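Local coordinates for UPF0311 protein RPA1785 (PDB 3C5O) that is of unknown function but folds into a closed antiparallel beta-barrel of the kind found in the DUF3237 family, at residues Y11-T16 / G41-E46; V83-N88 / R120-H125. One frame throughout, in Å; residues are numbered along the deposited sequence.

Overall arrangement
From the N terminus, strand 9-27 turns back into strand 32-45, and contact 1 (11-16 with 41-46) joins the two near the open end of this hairpin. Strands 48-62 and 68-78 follow before contact 2 (83-88 with 120-125) opens at strand 83-93; its longer connection takes in helix 96-103 and closes on strand 114-122. The two loops lie in series, neither enclosing nor crossing the other. Strand 146-154 then pairs with strand 9-27 and completes the barrel. The contact centres lie about 14 Å apart, and Phe13 CZ packs 3.7 Å from Phe121 CZ.

Contact 1: residues Y11-T16 / G41-E46; sequences YVFTIT and GEVKGE
Val43, with CG1 anti to its backbone N (chi1 176°) and CG2 beside that N, offers one methyl to each of two side chains on the facing strand. Its CG1 meets Phe13 CD2 at 3.9 Å, the ring approaching obliquely, and its CG2 lies 4.0 Å from Ile15 CG1, that pair running side by side. Ile15 places CG1 beside its own backbone N (chi1 -60°), which sets it next to this methyl. Val43 and Ile15 form a non-hydrogen-bonded pair of the barrel hairpin, between the hydrogen-bonded pairs Thr14-Lys44 and Thr16-Glu42. Thr14 N reaches Lys44 O at 2.7 Å, almost straight at the hydrogen (176°), and Thr16 N reaches Glu42 O at 2.9 Å. On the threonine face a water joins Thr16 OG1 to Thr14 O, the latter link weak, while Thr14 OG1 bonds to Asp150. Val12 and Phe13 both face Val151, a classic beta bulge on the other edge of this strand. Beyond the last ladder bonds, one water accepts from Glu46 N and donates to Val12 O, 2.8 Å from each. The chemistry is thus divided: an apolar face of Phe13, Ile15 and Val43 against a hydrated polar one, with water carrying the strand pairing past its direct bonds.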
loop_
_atom_site.group_PDB
_atom_site.type_symbol
_atom_site.label_atom_id
_atom_site.label_comp_id
_atom_site.label_asym_id
_atom_site.label_seq_id
_atom_site.Cartn_x
_atom_site.Cartn_y
_atom_site.Cartn_z
ATOM N N TYR B 11 10.491 3.370 -25.268
ATOM C CA TYR B 11 10.238 1.947 -25.109
ATOM C C TYR B 11 11.520 1.256 -24.721
ATOM O O TYR B 11 12.557 1.476 -25.354
ATOM C CB TYR B 11 9.691 1.342 -26.404
ATOM C CG TYR B 11 9.729 -0.169 -26.403
ATOM C CD1 TYR B 11 8.769 -0.898 -25.712
ATOM C CD2 TYR B 11 10.738 -0.859 -27.079
ATOM C CE1 TYR B 11 8.797 -2.281 -25.684
ATOM C CE2 TYR B 11 10.792 -2.243 -27.053
ATOM C CZ TYR B 11 9.814 -2.948 -26.351
ATOM O OH TYR B 11 9.851 -4.323 -26.334
ATOM N N VAL B 12 11.476 0.434 -23.674
ATOM C CA VAL B 12 12.679 -0.267 -23.241
ATOM C C VAL B 12 12.580 -1.793 -23.367
ATOM O O VAL B 12 13.517 -2.427 -23.821
ATOM C CB VAL B 12 13.162 0.146 -21.804
ATOM C CG1 VAL B 12 13.777 1.528 -21.822
ATOM C CG2 VAL B 12 12.020 0.075 -20.786
ATOM N N PHE B 13 11.478 -2.399 -22.947
ATOM C CA PHE B 13 11.387 -3.859 -23.078
ATOM C C PHE B 13 9.984 -4.349 -22.937
ATOM O O PHE B 13 9.112 -3.604 -22.492
ATOM C CB PHE B 13 12.334 -4.601 -22.090
ATOM C CG PHE B 13 12.184 -4.187 -20.644
ATOM C CD1 PHE B 13 13.068 -3.267 -20.079
ATOM C CD2 PHE B 13 11.184 -4.734 -19.844
ATOM C CE1 PHE B 13 12.939 -2.886 -18.766
ATOM C CE2 PHE B 13 11.052 -4.357 -18.508
ATOM C CZ PHE B 13 11.933 -3.433 -17.971
ATOM N N THR B 14 9.773 -5.608 -23.312
ATOM C CA THR B 14 8.470 -6.257 -23.195
ATOM C C THR B 14 8.510 -7.427 -22.194
ATOM O O THR B 14 9.440 -8.251 -22.220
ATOM C CB THR B 14 7.956 -6.697 -24.569
ATOM O OG1 THR B 14 7.862 -5.547 -25.417
ATOM C CG2 THR B 14 6.573 -7.331 -24.468
ATOM N N ILE B 15 7.533 -7.433 -21.276
ATOM C CA ILE B 15 7.273 -8.556 -20.354
ATOM C C ILE B 15 6.059 -9.329 -20.850
ATOM O O ILE B 15 4.968 -8.755 -21.017
ATOM C CB ILE B 15 6.935 -8.087 -18.902
ATOM C CG1 ILE B 15 8.085 -7.265 -18.297
ATOM C CG2 ILE B 15 6.607 -9.288 -18.005
ATOM C CD1 ILE B 15 7.729 -6.643 -16.937
ATOM N N THR B 16 6.253 -10.618 -21.103
ATOM C CA THR B 16 5.172 -11.501 -21.477
ATOM C C THR B 16 4.906 -12.415 -20.284
ATOM O O THR B 16 5.742 -13.243 -19.956
ATOM C CB THR B 16 5.556 -12.339 -22.710
ATOM O OG1 THR B 16 5.823 -11.470 -23.814
ATOM C CG2 THR B 16 4.445 -13.296 -23.105
ATOM N N GLY B 41 6.866 -16.838 -18.175
ATOM C CA GLY B 41 6.952 -15.790 -19.167
ATOM C C GLY B 41 8.378 -15.409 -19.499
ATOM O O GLY B 41 9.335 -16.101 -19.113
ATOM N N GLU B 42 8.526 -14.294 -20.207
ATOM C CA GLU B 42 9.810 -13.883 -20.757
ATOM C C GLU B 42 9.901 -12.382 -20.672
ATOM O O GLU B 42 8.890 -11.689 -20.734
ATOM C CB GLU B 42 9.900 -14.273 -22.234
ATOM C CG GLU B 42 9.618 -15.736 -22.535
ATOM C CD GLU B 42 10.882 -16.480 -23.002
ATOM O OE1 GLU B 42 11.563 -16.009 -23.965
ATOM O OE2 GLU B 42 11.200 -17.548 -22.411
ATOM N N VAL B 43 11.117 -11.880 -20.545
ATOM C CA VAL B 43 11.374 -10.454 -20.620
ATOM C C VAL B 43 12.366 -10.194 -21.735
ATOM O O VAL B 43 13.392 -10.876 -21.836
ATOM C CB VAL B 43 11.917 -9.925 -19.295
ATOM C CG1 VAL B 43 12.281 -8.474 -19.405
ATOM C CG2 VAL B 43 10.863 -10.127 -18.202
ATOM N N LYS B 44 12.059 -9.236 -22.605
ATOM C CA LYS B 44 12.948 -8.974 -23.731
ATOM C C LYS B 44 12.919 -7.536 -24.231
ATOM O O LYS B 44 11.865 -6.908 -24.389
ATOM C CB LYS B 44 12.709 -9.958 -24.885
ATOM C CG LYS B 44 13.940 -10.110 -25.770
ATOM C CD LYS B 44 13.718 -11.033 -26.958
ATOM C CE LYS B 44 14.821 -10.833 -28.004
ATOM N NZ LYS B 44 14.709 -11.768 -29.160
ATOM N N GLY B 45 14.124 -7.041 -24.465
ATOM C CA GLY B 45 14.384 -5.720 -25.005
ATOM C C GLY B 45 15.857 -5.705 -25.341
ATOM O O GLY B 45 16.487 -6.764 -25.354
ATOM N N GLU B 46 16.402 -4.521 -25.626
ATOM C CA GLU B 46 17.851 -4.362 -25.857
ATOM C C GLU B 46 18.570 -4.423 -24.526
ATOM O O GLU B 46 18.263 -3.660 -23.611
ATOM C CB GLU B 46 18.182 -3.011 -26.492
ATOM C CG GLU B 46 17.692 -2.796 -27.895
ATOM C CD GLU B 46 18.482 -1.701 -28.599
ATOM O OE1 GLU B 46 19.487 -1.219 -28.012
ATOM O OE2 GLU B 46 18.104 -1.332 -29.741
HETATM O O HOH W 1 10.855 -7.457 -27.146
HETATM O O HOH W 2 14.414 -2.773 -26.473
HETATM O O HOH W 3 16.052 -2.231 -22.982
HETATM O O HOH W 4 8.372 -10.364 -23.737
#

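Contact 2: residues V83-N88 / R120-H125; sequences VVYVEN and RFETGH
The Tyr85 ring receives the carboxylate of Glu122 at its edge, Glu122 OE1 lying 3.4 Å from Tyr85 CD2 with the two planes 74° apart; Phe59 of the third subunit also meets this ring, at about 35°. The guanidinium of Arg120 has acids at its edge too: Glu122 OE2 lies in its plane, and Glu87 OE2 comes near that plane. This is a salt-bridge network laid across two antiparallel barrel strands. In the conformer described, one of two modelled for Arg120, NH1 and NH2 both grip Glu122 OE2, end-on, at 3.0 and 3.2 Å. NH1 meets that oxygen from above the carboxylate plane, whereas the bond from NH2 falls on its anti lone pair. NH1 also makes a weak bond of 3.3 Å to Glu87 OE2, so the arginine lies between two acids and probably eases their repulsion. Glu122 OE1 forms a salt bridge with Arg33 of the third subunit, which carries the network across the interface. An alanine here would probably leave Arg33 without its mate, Arg120 freer to turn on its weak bond to Glu87, and a gap beside the Tyr85 ring. On the opposite face of the sheet, Phe121 CD1 packs 3.9 Å from Val86 CG2, at the ring edge, and Phe136 meets Phe121 edge-to-face. Past the paired residues, Thr123 OG1 donates to Val83 O at 2.9 Å, from above the carbonyl plane.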
loop_
_atom_site.group_PDB
_atom_site.type_symbol
_atom_site.label_atom_id
_atom_site.label_comp_id
_atom_site.label_asym_id
_atom_site.label_seq_id
_atom_site.Cartn_x
_atom_site.Cartn_y
_atom_site.Cartn_z
ATOM N N VAL B 83 17.948 -10.960 -10.345
ATOM C CA VAL B 83 16.576 -11.260 -9.974
ATOM C C VAL B 83 15.899 -9.928 -9.776
ATOM O O VAL B 83 16.369 -9.103 -9.013
ATOM C CB VAL B 83 16.503 -12.122 -8.691
ATOM C CG1 VAL B 83 15.071 -12.308 -8.234
ATOM C CG2 VAL B 83 17.166 -13.478 -8.955
ATOM N N VAL B 84 14.809 -9.719 -10.502
ATOM C CA VAL B 84 14.055 -8.464 -10.473
ATOM C C VAL B 84 12.645 -8.746 -10.012
ATOM O O VAL B 84 11.907 -9.513 -10.640
ATOM C CB VAL B 84 14.008 -7.739 -11.864
ATOM C CG1 VAL B 84 13.385 -6.353 -11.724
ATOM C CG2 VAL B 84 15.441 -7.609 -12.476
ATOM N N TYR B 85 12.291 -8.137 -8.883
ATOM C CA TYR B 85 10.927 -8.168 -8.350
ATOM C C TYR B 85 10.062 -7.102 -9.044
ATOM O O TYR B 85 10.468 -5.945 -9.173
ATOM C CB TYR B 85 11.010 -7.981 -6.835
ATOM C CG TYR B 85 9.720 -7.576 -6.149
ATOM C CD1 TYR B 85 8.563 -8.352 -6.259
ATOM C CD2 TYR B 85 9.675 -6.429 -5.358
ATOM C CE1 TYR B 85 7.373 -7.955 -5.646
ATOM C CE2 TYR B 85 8.520 -6.048 -4.735
ATOM C CZ TYR B 85 7.372 -6.800 -4.875
ATOM O OH TYR B 85 6.230 -6.383 -4.217
ATOM N N VAL B 86 8.903 -7.520 -9.545
ATOM C CA VAL B 86 7.976 -6.647 -10.269
ATOM C C VAL B 86 6.683 -6.451 -9.489
ATOM O O VAL B 86 6.055 -7.400 -9.053
ATOM C CB VAL B 86 7.606 -7.165 -11.674
ATOM C CG1 VAL B 86 6.778 -6.109 -12.450
ATOM C CG2 VAL B 86 8.855 -7.558 -12.469
ATOM N N GLU B 87 6.323 -5.197 -9.314
ATOM C CA GLU B 87 5.030 -4.821 -8.804
ATOM C C GLU B 87 4.366 -4.064 -9.955
ATOM O O GLU B 87 4.803 -2.972 -10.273
ATOM C CB GLU B 87 5.254 -3.885 -7.640
ATOM C CG GLU B 87 4.372 -4.053 -6.467
ATOM C CD GLU B 87 4.870 -3.240 -5.281
ATOM O OE1 GLU B 87 4.607 -2.008 -5.261
ATOM O OE2 GLU B 87 5.520 -3.828 -4.377
ATOM N N ASN B 88 3.330 -4.636 -10.579
ATOM C CA ASN B 88 2.692 -4.022 -11.758
ATOM C C ASN B 88 1.228 -3.594 -11.473
ATOM O O ASN B 88 0.329 -4.438 -11.330
ATOM C CB ASN B 88 2.770 -5.010 -12.919
ATOM C CG ASN B 88 2.516 -4.377 -14.283
ATOM O OD1 ASN B 88 2.710 -3.179 -14.499
ATOM N ND2 ASN B 88 2.083 -5.218 -15.228
ATOM N N ARG B 120 6.881 -1.200 -11.303
ATOM C CA ARG B 120 7.940 -0.791 -10.394
ATOM C C ARG B 120 8.861 -1.985 -10.100
ATOM O O ARG B 120 8.403 -3.065 -9.731
ATOM C CB ARG B 120 7.338 -0.232 -9.092
ATOM C CG ARG B 120 8.310 0.639 -8.296
ATOM C CD ARG B 120 7.815 0.932 -6.896
ATOM N NE ARG B 120 7.648 -0.315 -6.176
ATOM C CZ ARG B 120 8.560 -0.875 -5.392
ATOM N NH1 ARG B 120 8.281 -2.028 -4.811
ATOM N NH2 ARG B 120 9.721 -0.284 -5.172
ATOM N N PHE B 121 10.164 -1.774 -10.267
ATOM C CA PHE B 121 11.165 -2.833 -10.155
ATOM C C PHE B 121 12.048 -2.661 -8.940
ATOM O O PHE B 121 12.337 -1.529 -8.528
ATOM C CB PHE B 121 12.025 -2.861 -11.425
ATOM C CG PHE B 121 11.215 -2.927 -12.687
ATOM C CD1 PHE B 121 10.589 -4.106 -13.050
ATOM C CD2 PHE B 121 11.064 -1.799 -13.488
ATOM C CE1 PHE B 121 9.801 -4.168 -14.202
ATOM C CE2 PHE B 121 10.302 -1.842 -14.664
ATOM C CZ PHE B 121 9.663 -3.029 -15.015
ATOM N N GLU B 122 12.447 -3.769 -8.363
ATOM C CA GLU B 122 13.453 -3.793 -7.334
ATOM C C GLU B 122 14.467 -4.841 -7.675
ATOM O O GLU B 122 14.123 -5.976 -7.887
ATOM C CB GLU B 122 12.843 -4.152 -5.993
ATOM C CG GLU B 122 12.000 -3.107 -5.360
ATOM C CD GLU B 122 11.512 -3.513 -3.987
ATOM O OE1 GLU B 122 11.903 -4.567 -3.506
ATOM O OE2 GLU B 122 10.756 -2.779 -3.373
ATOM N N THR B 123 15.725 -4.438 -7.707
ATOM C CA THR B 123 16.840 -5.347 -7.917
ATOM C C THR B 123 18.159 -4.899 -7.318
ATOM O O THR B 123 18.446 -3.747 -7.227
ATOM C CB THR B 123 17.033 -5.648 -9.376
ATOM O OG1 THR B 123 17.972 -6.685 -9.534
ATOM C CG2 THR B 123 17.477 -4.481 -10.079
ATOM N N GLY B 124 18.965 -5.853 -6.912
ATOM C CA GLY B 124 20.264 -5.558 -6.365
ATOM C C GLY B 124 21.367 -5.552 -7.394
ATOM O O GLY B 124 22.386 -4.941 -7.224
ATOM N N HIS B 125 21.132 -6.244 -8.477
ATOM C CA HIS B 125 22.138 -6.425 -9.548
ATOM C C HIS B 125 22.637 -5.082 -10.078
ATOM O O HIS B 125 21.828 -4.225 -10.434
ATOM C CB HIS B 125 21.597 -7.244 -10.716
ATOM C CG HIS B 125 22.680 -7.869 -11.562
ATOM N ND1 HIS B 125 23.495 -7.134 -12.402
ATOM C CD2 HIS B 125 23.081 -9.158 -11.687
ATOM C CE1 HIS B 125 24.353 -7.942 -12.998
ATOM N NE2 HIS B 125 24.103 -9.177 -12.605
#